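Local structure of carbonic anhydrase (Coccomyxa sp. PA, 3UCK) at the interface of chains A and B. The protein catalyses the reversible hydration of carbon dioxide to hydrogencarbonate and a proton, using a zinc ion bound in each subunit. Sequence-based numbering; all coordinates share one arbitrary frame. Chains: chain A/B, Carbonic anhydrase.

Contact 1 and contact 2 belong to one two-fold interface between identical subunits, the centres of their C-alpha atoms about 24 Å apart, and they share no residue. In contact 1 the N-terminal helix 10-26 of chain B lies against strand 42-47, helix 54-57 and the following loop of chain A. In contact 2 the starts of the two helices 80-92 meet beside strand 65-70 and helix 122-126 of chain A. Each has its twin with the chains exchanged. Beta-class carbonic anhydrases are built from such dimers; the deposited assembly holds four chains. Two separated contacts, each doubled by symmetry, would help fix the subunits' orientation.

Contact 1: the interface of chains A and B. Residues chain A 42, 57-58, 60; chain B 12, 15-16.
The backbone of A:Leu57 is still helical where helix 54-57 ends, and A:Phe58 follows in a loop, so the A:Leu57 carbonyl points out toward B:Asn16, which stands one turn after B:Leu12 on helix 10-26. That carbonyl receives a hydrogen bond from the partner chain. The amide nitrogen ND2 of B:Asn16 donates to A:Leu57 O over 2.9 Å, nearly straight at 168° at the hydrogen. The oxygen lies in the plane of the asparagine amide, whereas the donor stands above the carbonyl plane and is not aimed at a lone pair. B:Asn16 reaches it through a first torsion of 169°, which sets CG opposite the backbone N and swings the amide off the helix toward A:Leu57. Asparagine suits the place because it is short and carries N-H groups for a helix-end carbonyl.

The apolar half centres on B:Leu12, whose branched end straddles two aromatic residues of chain A. Its CD2 methyl sits over one face of the A:Phe58 ring in a CH-pi contact; some carbon distances here are too short to be trusted, so only the placement matters. The opposite face is covered from within chain A by A:Leu57 CD1, 3.3 Å above the plane of the A:Phe58 ring and over its centre. A:Leu57 reaches it by holding CG between the backbone N and the carbonyl carbon (chi1 67°), and the flat phenyl is thus sandwiched between methyls of the two subunits.

The other methyl, B:Leu12 CD1, points to the hydroxyl end of A:Tyr42, again modelled too close. It lies on the same side of the phenol as A:Met60 CE, whose flexible thioether reaches to 3.8 Å above the ring plane near the rim. B:Ala15 is small enough for the helix to pass beside the loop, its CB 4.2 Å from A:Phe58 O. The A:Met60 CE methyl ends 4.3 Å from B:Leu12 CD1.

Contact 2: the interface of chains A and B. Residues chain A 68, 70, 79, 81-82, 126; chain B 79-81.
A:Asn81 and B:Asn81 meet where the N-termini of the two helices 80-92 come together in this beta-class carbonic anhydrase dimer. Their side chains cross at about a right angle, but the amides stack with planes 18° apart and CG of A:Asn81 is 3.6 Å from CG of B:Asn81.

Among the hydrogen bonds, A:Asn81 ND2 donates across the interface to B:Asp79 OD2 over 3.0 Å, on the syn side of the carboxylate. A chi1 of -170°, with CG opposite the backbone N, extends the amide toward that partner. Its other end, OD1, accepts from A:Gln68 NE2 at 3.0 Å, so asparagine, donor and acceptor at once, links strand to partner subunit. A:Gln68 OE1 in turn takes A:Asn70 ND2, 2.9 Å away. Replacing A:Asn81 by an alanine would probably leave B:Asp79 OD2 without this donor and A:Gln68 NE2 without this acceptor, the glutamine amide then held mainly through OE1 by A:Asn70.

Each Asp79 caps its helix: B:Asp79 OD1 receives B:Asn81 N at 2.8 Å, and A:Asp79 OD2 likewise receives A:Asn81 N. The two carboxylates, probably like-charged, are bridged by water 1, which lies 3.0 Å from B:Asp79 OD1 and also bonds A:Asp79 OD2.

B:Asn81 OD1 faces oxygens of A:Gln68 and A:Asp79, an unfavourable pairing that makes its modelled amide orientation doubtful.

A CH-pi contact puts B:Asn81 CA over the six-membered ring of the broad A:Trp126 indole, 3.9 Å from its centroid.

Contact 1: the interface of chains A and B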
ATOM      1  N   TYR A  42      20.135  10.213 -13.874  1.00 55.04           N
ATOM      2  CA  TYR A  42      19.938  10.003 -12.456  1.00 53.86           C
ATOM      3  C   TYR A  42      18.503   9.768 -12.042  1.00 53.03           C
ATOM      4  O   TYR A  42      17.599  10.337 -12.586  1.00 51.22           O
ATOM      5  CB  TYR A  42      20.385  11.232 -11.705  1.00 54.67           C
ATOM      6  CG  TYR A  42      21.816  11.544 -11.857  1.00 58.41           C
ATOM      7  CD1 TYR A  42      22.700  11.293 -10.847  1.00 62.65           C
ATOM      8  CD2 TYR A  42      22.298  12.072 -13.016  1.00 63.40           C
ATOM      9  CE1 TYR A  42      24.016  11.571 -10.976  1.00 66.61           C
ATOM     10  CE2 TYR A  42      23.615  12.348 -13.155  1.00 66.00           C
ATOM     11  CZ  TYR A  42      24.467  12.099 -12.133  1.00 67.28           C
ATOM     12  OH  TYR A  42      25.781  12.372 -12.273  1.00 69.02           O
ATOM     13  N   LEU A  57      19.849  21.979  -5.849  1.00 72.45           N
ATOM     14  CA  LEU A  57      21.101  21.757  -5.124  1.00 73.07           C
ATOM     15  C   LEU A  57      22.203  21.187  -5.995  1.00 73.64           C
ATOM     16  O   LEU A  57      23.384  21.464  -5.759  1.00 74.42           O
ATOM     17  CB  LEU A  57      20.913  20.937  -3.851  1.00 73.09           C
ATOM     18  CG  LEU A  57      20.509  19.488  -3.939  1.00 73.27           C
ATOM     19  CD1 LEU A  57      21.763  18.655  -3.915  1.00 71.92           C
ATOM     20  CD2 LEU A  57      19.606  19.202  -2.762  1.00 72.09           C
ATOM     21  N   PHE A  58      21.815  20.414  -7.001  1.00 73.73           N
ATOM     22  CA  PHE A  58      22.752  19.874  -7.947  1.00 74.18           C
ATOM     23  C   PHE A  58      22.837  20.722  -9.218  1.00 75.08           C
ATOM     24  O   PHE A  58      23.497  20.309 -10.219  1.00 76.05           O
ATOM     25  CB  PHE A  58      22.397  18.426  -8.300  1.00 74.41           C
ATOM     26  CG  PHE A  58      22.692  17.446  -7.199  1.00 75.09           C
ATOM     27  CD1 PHE A  58      21.702  16.619  -6.707  1.00 74.81           C
ATOM     28  CD2 PHE A  58      23.963  17.370  -6.635  1.00 75.59           C
ATOM     29  CE1 PHE A  58      21.971  15.726  -5.691  1.00 74.47           C
ATOM     30  CE2 PHE A  58      24.237  16.475  -5.615  1.00 74.81           C
ATOM     31  CZ  PHE A  58      23.240  15.656  -5.140  1.00 74.09           C
ATOM     32  N   MET A  60      20.770  21.355 -11.705  1.00 73.04           N
ATOM     33  CA  MET A  60      20.441  20.597 -12.925  1.00 71.87           C
ATOM     34  C   MET A  60      19.362  21.273 -13.740  1.00 71.03           C
ATOM     35  O   MET A  60      18.505  22.013 -13.203  1.00 70.85           O
ATOM     36  CB  MET A  60      20.047  19.157 -12.627  1.00 71.73           C
ATOM     37  CG  MET A  60      21.219  18.265 -12.320  1.00 71.91           C
ATOM     38  SD  MET A  60      20.667  16.770 -11.500  1.00 70.35           S
ATOM     39  CE  MET A  60      22.077  15.687 -11.778  1.00 72.37           C
TER
ATOM     40  N   LEU B  12      29.461  16.220  -9.780  1.00 75.13           N
ATOM     41  CA  LEU B  12      28.225  16.615  -9.156  1.00 74.78           C
ATOM     42  C   LEU B  12      28.477  17.324  -7.863  1.00 74.19           C
ATOM     43  O   LEU B  12      28.062  18.433  -7.657  1.00 73.56           O
ATOM     44  CB  LEU B  12      27.385  15.386  -8.883  1.00 75.33           C
ATOM     45  CG  LEU B  12      25.982  15.417  -9.482  1.00 77.17           C
ATOM     46  CD1 LEU B  12      25.578  14.048  -9.902  1.00 80.38           C
ATOM     47  CD2 LEU B  12      24.995  15.955  -8.503  1.00 76.43           C
ATOM     48  N   ALA B  15      29.551  20.758  -8.496  1.00 74.25           N
ATOM     49  CA  ALA B  15      28.425  21.576  -8.907  1.00 73.96           C
ATOM     50  C   ALA B  15      27.558  22.003  -7.713  1.00 73.65           C
ATOM     51  O   ALA B  15      27.099  23.153  -7.656  1.00 72.81           O
ATOM     52  CB  ALA B  15      27.606  20.856  -9.960  1.00 73.95           C
ATOM     53  N   ASN B  16      27.363  21.094  -6.754  1.00 73.78           N
ATOM     54  CA  ASN B  16      26.644  21.449  -5.541  1.00 75.03           C
ATOM     55  C   ASN B  16      27.311  22.586  -4.739  1.00 76.21           C
ATOM     56  O   ASN B  16      26.630  23.527  -4.275  1.00 75.38           O
ATOM     57  CB  ASN B  16      26.401  20.230  -4.651  1.00 74.17           C
ATOM     58  CG  ASN B  16      25.898  20.627  -3.275  1.00 72.83           C
ATOM     59  OD1 ASN B  16      26.561  20.371  -2.269  1.00 72.33           O
ATOM     60  ND2 ASN B  16      24.743  21.295  -3.227  1.00 70.80           N
TER

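Contact 2: the interface of chains A and B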
ATOM      1  N   GLN A  68      11.777  10.735  -7.198  1.00 46.45           N
ATOM      2  CA  GLN A  68      10.852  10.356  -6.135  1.00 46.03           C
ATOM      3  C   GLN A  68      11.145  11.168  -4.809  1.00 46.15           C
ATOM      4  O   GLN A  68      12.289  11.176  -4.350  1.00 46.57           O
ATOM      5  CB  GLN A  68      10.915   8.852  -5.890  1.00 45.10           C
ATOM      6  CG  GLN A  68      10.574   8.487  -4.460  1.00 44.87           C
ATOM      7  CD  GLN A  68       9.064   8.380  -4.181  1.00 44.97           C
ATOM      8  OE1 GLN A  68       8.673   7.981  -3.074  1.00 44.59           O
ATOM      9  NE2 GLN A  68       8.222   8.720  -5.168  1.00 36.51           N
ATOM     10  N   ASN A  70       9.546  11.598  -0.779  1.00 46.59           N
ATOM     11  CA  ASN A  70       8.570  11.235   0.246  1.00 46.05           C
ATOM     12  C   ASN A  70       9.108  11.603   1.615  1.00 45.55           C
ATOM     13  O   ASN A  70      10.312  11.990   1.772  1.00 47.05           O
ATOM     14  CB  ASN A  70       8.215   9.738   0.180  1.00 46.35           C
ATOM     15  CG  ASN A  70       9.404   8.835   0.512  1.00 47.63           C
ATOM     16  OD1 ASN A  70       9.950   8.850   1.640  1.00 50.64           O
ATOM     17  ND2 ASN A  70       9.811   8.035  -0.461  1.00 46.49           N
ATOM     18  N   ASP A  79       6.202  -0.561  -1.334  1.00 37.73           N
ATOM     19  CA  ASP A  79       5.603   0.735  -1.642  1.00 37.66           C
ATOM     20  C   ASP A  79       5.556   0.976  -3.136  1.00 37.53           C
ATOM     21  O   ASP A  79       6.566   1.396  -3.686  1.00 37.42           O
ATOM     22  CB  ASP A  79       6.364   1.911  -0.993  1.00 36.11           C
ATOM     23  CG  ASP A  79       5.882   3.228  -1.510  1.00 36.96           C
ATOM     24  OD1 ASP A  79       6.651   4.187  -1.450  1.00 34.11           O
ATOM     25  OD2 ASP A  79       4.704   3.312  -1.998  1.00 40.32           O
ATOM     26  N   ASN A  81       4.398   3.340  -4.917  1.00 39.39           N
ATOM     27  CA  ASN A  81       4.736   4.695  -5.304  1.00 39.96           C
ATOM     28  C   ASN A  81       6.254   4.749  -5.624  1.00 40.80           C
ATOM     29  O   ASN A  81       6.641   5.042  -6.736  1.00 40.52           O
ATOM     30  CB  ASN A  81       4.391   5.591  -4.133  1.00 39.93           C
ATOM     31  CG  ASN A  81       4.461   7.070  -4.452  1.00 41.02           C
ATOM     32  OD1 ASN A  81       5.443   7.558  -5.018  1.00 41.03           O
ATOM     33  ND2 ASN A  81       3.429   7.814  -4.000  1.00 38.66           N
ATOM     34  N   CYS A  82       7.088   4.457  -4.641  1.00 40.69           N
ATOM     35  CA  CYS A  82       8.508   4.487  -4.822  1.00 42.49           C
ATOM     36  C   CYS A  82       9.005   3.436  -5.855  1.00 42.18           C
ATOM     37  O   CYS A  82       9.865   3.683  -6.660  1.00 40.85           O
ATOM     38  CB  CYS A  82       9.178   4.225  -3.497  1.00 41.08           C
ATOM     39  SG  CYS A  82      10.946   4.521  -3.575  1.00 47.46           S
ATOM     40  N   TRP A 126       3.390   5.775   8.225  1.00 41.30           N
ATOM     41  CA  TRP A 126       4.429   5.879   7.206  1.00 41.48           C
ATOM     42  C   TRP A 126       5.864   5.713   7.725  1.00 42.36           C
ATOM     43  O   TRP A 126       6.669   5.040   7.104  1.00 43.71           O
ATOM     44  CB  TRP A 126       4.203   7.110   6.299  1.00 40.61           C
ATOM     45  CG  TRP A 126       5.263   7.303   5.271  1.00 39.90           C
ATOM     46  CD1 TRP A 126       6.277   8.193   5.326  1.00 41.24           C
ATOM     47  CD2 TRP A 126       5.443   6.564   4.045  1.00 39.48           C
ATOM     48  NE1 TRP A 126       7.084   8.052   4.223  1.00 42.87           N
ATOM     49  CE2 TRP A 126       6.585   7.064   3.423  1.00 38.80           C
ATOM     50  CE3 TRP A 126       4.773   5.506   3.452  1.00 39.15           C
ATOM     51  CZ2 TRP A 126       7.063   6.570   2.216  1.00 39.72           C
ATOM     52  CZ3 TRP A 126       5.259   5.008   2.241  1.00 42.76           C
ATOM     53  CH2 TRP A 126       6.380   5.547   1.632  1.00 37.14           C
TER
ATOM     54  N   ASP B  79      -2.888   5.564  -0.605  1.00 36.78           N
ATOM     55  CA  ASP B  79      -1.470   5.514  -0.752  1.00 34.69           C
ATOM     56  C   ASP B  79      -0.861   6.352   0.372  1.00 34.53           C
ATOM     57  O   ASP B  79      -0.803   7.575   0.324  1.00 33.74           O
ATOM     58  CB  ASP B  79      -1.046   6.023  -2.133  1.00 32.63           C
ATOM     59  CG  ASP B  79       0.351   6.432  -2.140  1.00 32.11           C
ATOM     60  OD1 ASP B  79       1.143   5.743  -1.434  1.00 30.21           O
ATOM     61  OD2 ASP B  79       0.668   7.407  -2.813  1.00 30.64           O
ATOM     62  N   LEU B  80      -0.363   5.632   1.340  1.00 34.39           N
ATOM     63  CA  LEU B  80       0.279   6.185   2.489  1.00 36.40           C
ATOM     64  C   LEU B  80       1.499   7.013   2.194  1.00 37.14           C
ATOM     65  O   LEU B  80       1.925   7.794   3.080  1.00 37.22           O
ATOM     66  CB  LEU B  80       0.665   5.068   3.489  1.00 37.03           C
ATOM     67  CG  LEU B  80      -0.535   4.277   4.045  1.00 38.40           C
ATOM     68  CD1 LEU B  80      -0.064   3.335   5.142  1.00 37.30           C
ATOM     69  CD2 LEU B  80      -1.677   5.194   4.551  1.00 36.19           C
ATOM     70  N   ASN B  81       2.040   6.883   0.979  1.00 37.62           N
ATOM     71  CA  ASN B  81       3.216   7.660   0.600  1.00 38.83           C
ATOM     72  C   ASN B  81       2.789   9.101   0.410  1.00 40.15           C
ATOM     73  O   ASN B  81       3.252   9.999   1.115  1.00 39.38           O
ATOM     74  CB  ASN B  81       3.834   7.196  -0.727  1.00 37.73           C
ATOM     75  CG  ASN B  81       5.105   7.948  -1.063  1.00 37.27           C
ATOM     76  OD1 ASN B  81       6.114   7.336  -1.377  1.00 44.08           O
ATOM     77  ND2 ASN B  81       5.103   9.243  -0.912  1.00 36.62           N
TER
HETATM   78  O   HOH W   1       2.373   3.014  -1.265  1.00 38.72           O